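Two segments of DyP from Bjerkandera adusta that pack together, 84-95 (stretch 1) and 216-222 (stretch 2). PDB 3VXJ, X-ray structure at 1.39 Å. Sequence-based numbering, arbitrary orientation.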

# COMPACT_ATOMS: atom_id res chain seq x y z
N ASP A 84 13.57 -14.86 16.96
CA ASP A 84 12.19 -14.40 16.85
C ASP A 84 12.17 -12.87 16.72
O ASP A 84 12.74 -12.16 17.56
CB ASP A 84 11.42 -14.88 18.10
CG ASP A 84 9.94 -14.50 18.13
OD1 ASP A 84 9.42 -13.86 17.20
OD2 ASP A 84 9.28 -14.88 19.13
N LEU A 85 11.55 -12.38 15.65
CA LEU A 85 11.44 -10.94 15.40
C LEU A 85 10.33 -10.24 16.18
O LEU A 85 10.26 -9.01 16.16
CB LEU A 85 11.29 -10.66 13.90
CG LEU A 85 12.56 -10.71 13.07
CD1 LEU A 85 12.22 -10.71 11.59
CD2 LEU A 85 13.46 -9.52 13.38
N GLY A 86 9.47 -11.01 16.85
CA GLY A 86 8.46 -10.45 17.75
C GLY A 86 7.11 -10.12 17.14
O GLY A 86 6.23 -9.61 17.84
N ASP A 87 6.94 -10.40 15.85
CA ASP A 87 5.66 -10.14 15.19
C ASP A 87 4.79 -11.39 15.17
O ASP A 87 5.27 -12.47 14.89
CB ASP A 87 5.88 -9.61 13.77
CG ASP A 87 4.59 -9.19 13.11
OD1 ASP A 87 4.17 -8.03 13.31
OD2 ASP A 87 3.98 -10.03 12.42
N ALA A 88 3.49 -11.23 15.45
CA ALA A 88 2.57 -12.36 15.54
C ALA A 88 2.25 -13.02 14.20
O ALA A 88 1.95 -14.21 14.15
CB ALA A 88 1.29 -11.94 16.24
N GLN A 89 2.29 -12.24 13.11
CA GLN A 89 1.88 -12.75 11.80
C GLN A 89 3.03 -13.16 10.89
O GLN A 89 2.89 -14.07 10.07
CB GLN A 89 1.00 -11.74 11.06
CG GLN A 89 -0.44 -11.76 11.52
CD GLN A 89 -0.66 -10.94 12.76
OE1 GLN A 89 -0.10 -9.85 12.90
NE2 GLN A 89 -1.48 -11.43 13.68
N PHE A 90 4.17 -12.47 11.00
CA PHE A 90 5.31 -12.75 10.13
C PHE A 90 5.71 -14.24 10.09
O PHE A 90 5.96 -14.76 9.00
CB PHE A 90 6.48 -11.84 10.54
CG PHE A 90 7.74 -12.07 9.75
CD1 PHE A 90 7.87 -11.60 8.44
CD2 PHE A 90 8.82 -12.71 10.35
CE1 PHE A 90 9.06 -11.78 7.73
CE2 PHE A 90 10.01 -12.90 9.65
CZ PHE A 90 10.13 -12.43 8.34
N PRO A 91 5.76 -14.93 11.25
CA PRO A 91 6.31 -16.29 11.18
C PRO A 91 5.52 -17.26 10.31
O PRO A 91 6.13 -18.10 9.64
CB PRO A 91 6.31 -16.74 12.64
CG PRO A 91 6.47 -15.46 13.41
CD PRO A 91 5.59 -14.50 12.65
N ASP A 92 4.20 -17.16 10.30
CA ASP A 92 3.40 -18.13 9.54
C ASP A 92 3.24 -17.77 8.08
O ASP A 92 2.79 -18.60 7.28
CB ASP A 92 2.03 -18.36 10.18
CG ASP A 92 2.10 -19.10 11.49
OD1 ASP A 92 3.14 -19.73 11.79
OD2 ASP A 92 1.09 -19.06 12.23
N GLY A 93 3.59 -16.54 7.71
CA GLY A 93 3.42 -16.06 6.34
C GLY A 93 1.99 -15.63 6.03
O GLY A 93 1.04 -15.95 6.77
N GLN A 94 1.81 -14.94 4.91
CA GLN A 94 0.52 -14.35 4.59
C GLN A 94 -0.53 -15.35 4.11
O GLN A 94 -1.70 -15.16 4.40
CB GLN A 94 0.67 -13.19 3.61
CG GLN A 94 -0.59 -12.32 3.54
CD GLN A 94 -0.51 -11.29 2.44
OE1 GLN A 94 -1.16 -11.42 1.40
NE2 GLN A 94 0.31 -10.26 2.64
N PHE A 95 -0.13 -16.40 3.39
CA PHE A 95 -1.11 -17.38 2.91
C PHE A 95 -1.90 -17.96 4.10
O PHE A 95 -3.12 -18.08 4.03
CB PHE A 95 -0.41 -18.49 2.10
CG PHE A 95 -1.35 -19.42 1.37
CD1 PHE A 95 -2.43 -18.95 0.62
CD2 PHE A 95 -1.12 -20.80 1.39
CE1 PHE A 95 -3.27 -19.84 -0.08
CE2 PHE A 95 -1.94 -21.69 0.70
CZ PHE A 95 -3.02 -21.20 -0.02
N SER A 216 11.85 -2.82 8.96
CA SER A 216 10.39 -2.66 8.95
C SER A 216 9.76 -3.89 8.32
O SER A 216 10.40 -4.61 7.54
CB SER A 216 9.99 -1.40 8.16
OG SER A 216 8.59 -1.14 8.28
N PHE A 217 8.49 -4.14 8.67
CA PHE A 217 7.74 -5.21 8.01
C PHE A 217 6.94 -4.68 6.84
O PHE A 217 6.23 -3.67 6.97
CB PHE A 217 6.78 -5.91 8.98
CG PHE A 217 7.47 -6.73 10.03
CD1 PHE A 217 7.93 -8.02 9.76
CD2 PHE A 217 7.69 -6.20 11.29
CE1 PHE A 217 8.58 -8.77 10.74
CE2 PHE A 217 8.33 -6.94 12.28
CZ PHE A 217 8.78 -8.23 12.00
N MET A 218 7.08 -5.35 5.71
CA MET A 218 6.26 -5.10 4.54
C MET A 218 5.11 -6.10 4.44
O MET A 218 5.31 -7.32 4.53
CB MET A 218 7.10 -5.19 3.27
CG MET A 218 6.30 -4.85 2.00
SD MET A 218 6.89 -5.59 0.48
CE MET A 218 8.36 -4.62 0.19
N ALA A 219 3.90 -5.57 4.23
CA ALA A 219 2.78 -6.36 3.74
C ALA A 219 2.72 -6.10 2.23
O ALA A 219 2.46 -4.98 1.79
CB ALA A 219 1.49 -5.94 4.42
N PHE A 220 3.02 -7.13 1.46
CA PHE A 220 2.89 -7.10 0.02
C PHE A 220 1.57 -7.77 -0.37
O PHE A 220 1.23 -8.84 0.13
CB PHE A 220 4.06 -7.83 -0.66
CG PHE A 220 3.94 -7.85 -2.15
CD1 PHE A 220 4.32 -6.73 -2.88
CD2 PHE A 220 3.42 -8.94 -2.82
CE1 PHE A 220 4.18 -6.71 -4.26
CE2 PHE A 220 3.27 -8.92 -4.20
CZ PHE A 220 3.65 -7.81 -4.92
N ARG A 221 0.84 -7.12 -1.28
CA ARG A 221 -0.39 -7.70 -1.83
C ARG A 221 -0.42 -7.52 -3.34
O ARG A 221 -0.23 -6.40 -3.83
CB ARG A 221 -1.63 -7.06 -1.24
CG ARG A 221 -1.71 -7.10 0.29
CD ARG A 221 -2.27 -8.42 0.80
NE ARG A 221 -3.73 -8.42 0.81
CZ ARG A 221 -4.50 -9.51 0.79
NH1 ARG A 221 -3.97 -10.72 0.71
NH2 ARG A 221 -5.82 -9.37 0.83
N HIS A 222 -0.64 -8.61 -4.07
CA HIS A 222 -0.84 -8.51 -5.50
C HIS A 222 -2.34 -8.43 -5.76
O HIS A 222 -3.05 -9.42 -5.58
CB HIS A 222 -0.22 -9.72 -6.20
CG HIS A 222 -0.57 -9.83 -7.65
ND1 HIS A 222 -0.41 -11.00 -8.36
CD2 HIS A 222 -1.07 -8.92 -8.52
CE1 HIS A 222 -0.81 -10.81 -9.60
NE2 HIS A 222 -1.24 -9.56 -9.72

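Two hydrogen bonds, both made by the side-chain amide of Gln94, tie the loop 84-95 to the strand 216-222. Gln94 NE2 donates to the backbone carbonyl Phe220 O at 3.0 Å, with an N-H...acceptor angle of 153°. On the other side of the same amide, Gln94 OE1 accepts from Arg221 NH1, also at 3.0 Å and 153°. The amide thus acts as donor and acceptor at once, serving a main-chain atom of one strand residue and the side chain of the next. To reach them, Gln94 is extended, with chi1 and chi2 both t, and its CA-to-CB bond points toward the strand. Arg221 leaves its backbone sideways, but its m, m, m rotamer folds the chain so that its end comes nearer the loop. Gln94 OE1 lies at the edge of the guanidinium, near its plane, where the N-H groups point; Arg221 NH1 and NH2 also have hydrogen-bond partners elsewhere in the structure. Because the glutamine is neutral, this is a hydrogen bond without a charge pair.

The backbones themselves stay apart. Nearest CA pairs are Phe90 CA to Phe217 CA at 8.2 Å and Gln94 CA to Ala219 CA at 8.3 Å, so side chains must fill the gap, and no backbone-to-backbone hydrogen bond crosses it. Ala219 CB comes no nearer to the loop than 4.8 Å, at Gln94 NE2.

Away from the glutamine, contact centers on the ring of Phe217, whose CA-to-CB bond points toward the loop; this residue has more area covered by the other stretch than any other here. Its closest neighbor is Phe90, with Phe90 CG to Phe217 CE1 at 3.5 Å. The ring centroids are 5.2 Å apart and the planes meet at 59°, an oblique arrangement in which Phe217 CE1 sits over one face of the Phe90 ring. Leu85 CB approaches Phe217 CZ at 4.0 Å, near the plane of the ring and at its edge, an apolar contact. Asp87 CB comes to 3.7 Å from Phe217 CZ and makes an off-centre CH-pi contact; the methylene of this acidic residue therefore packs against the aromatic ring, while Asp87 OD1 also lies over one face and is hydrogen-bonded elsewhere in the structure.

The second carboxylate oxygen of Asp87 organizes the loop. Asp87 OD2 accepts from Phe90 N at 2.8 Å and from Gln89 N at 2.9 Å; the bond to Phe90 N links two residues that both touch Phe217, while Gln89 makes no contact with the strand. Residues 88-92 have helical phi/psi but lack the regular bonds; Gly93 N to Phe90 O, at 3.2 Å, is a hydrogen bond in this turn, whereas Gly93 N to Gln89 O, at 3.5 Å, is weak. Earlier in the loop, Gly86 N donates to Asp84 OD1 at 2.9 Å. With phi/psi of 91/2, Gly86 adopts angles at which a CB would jam against the preceding carbonyl, Leu85 O. The interface is small, burying 299 Å² in total.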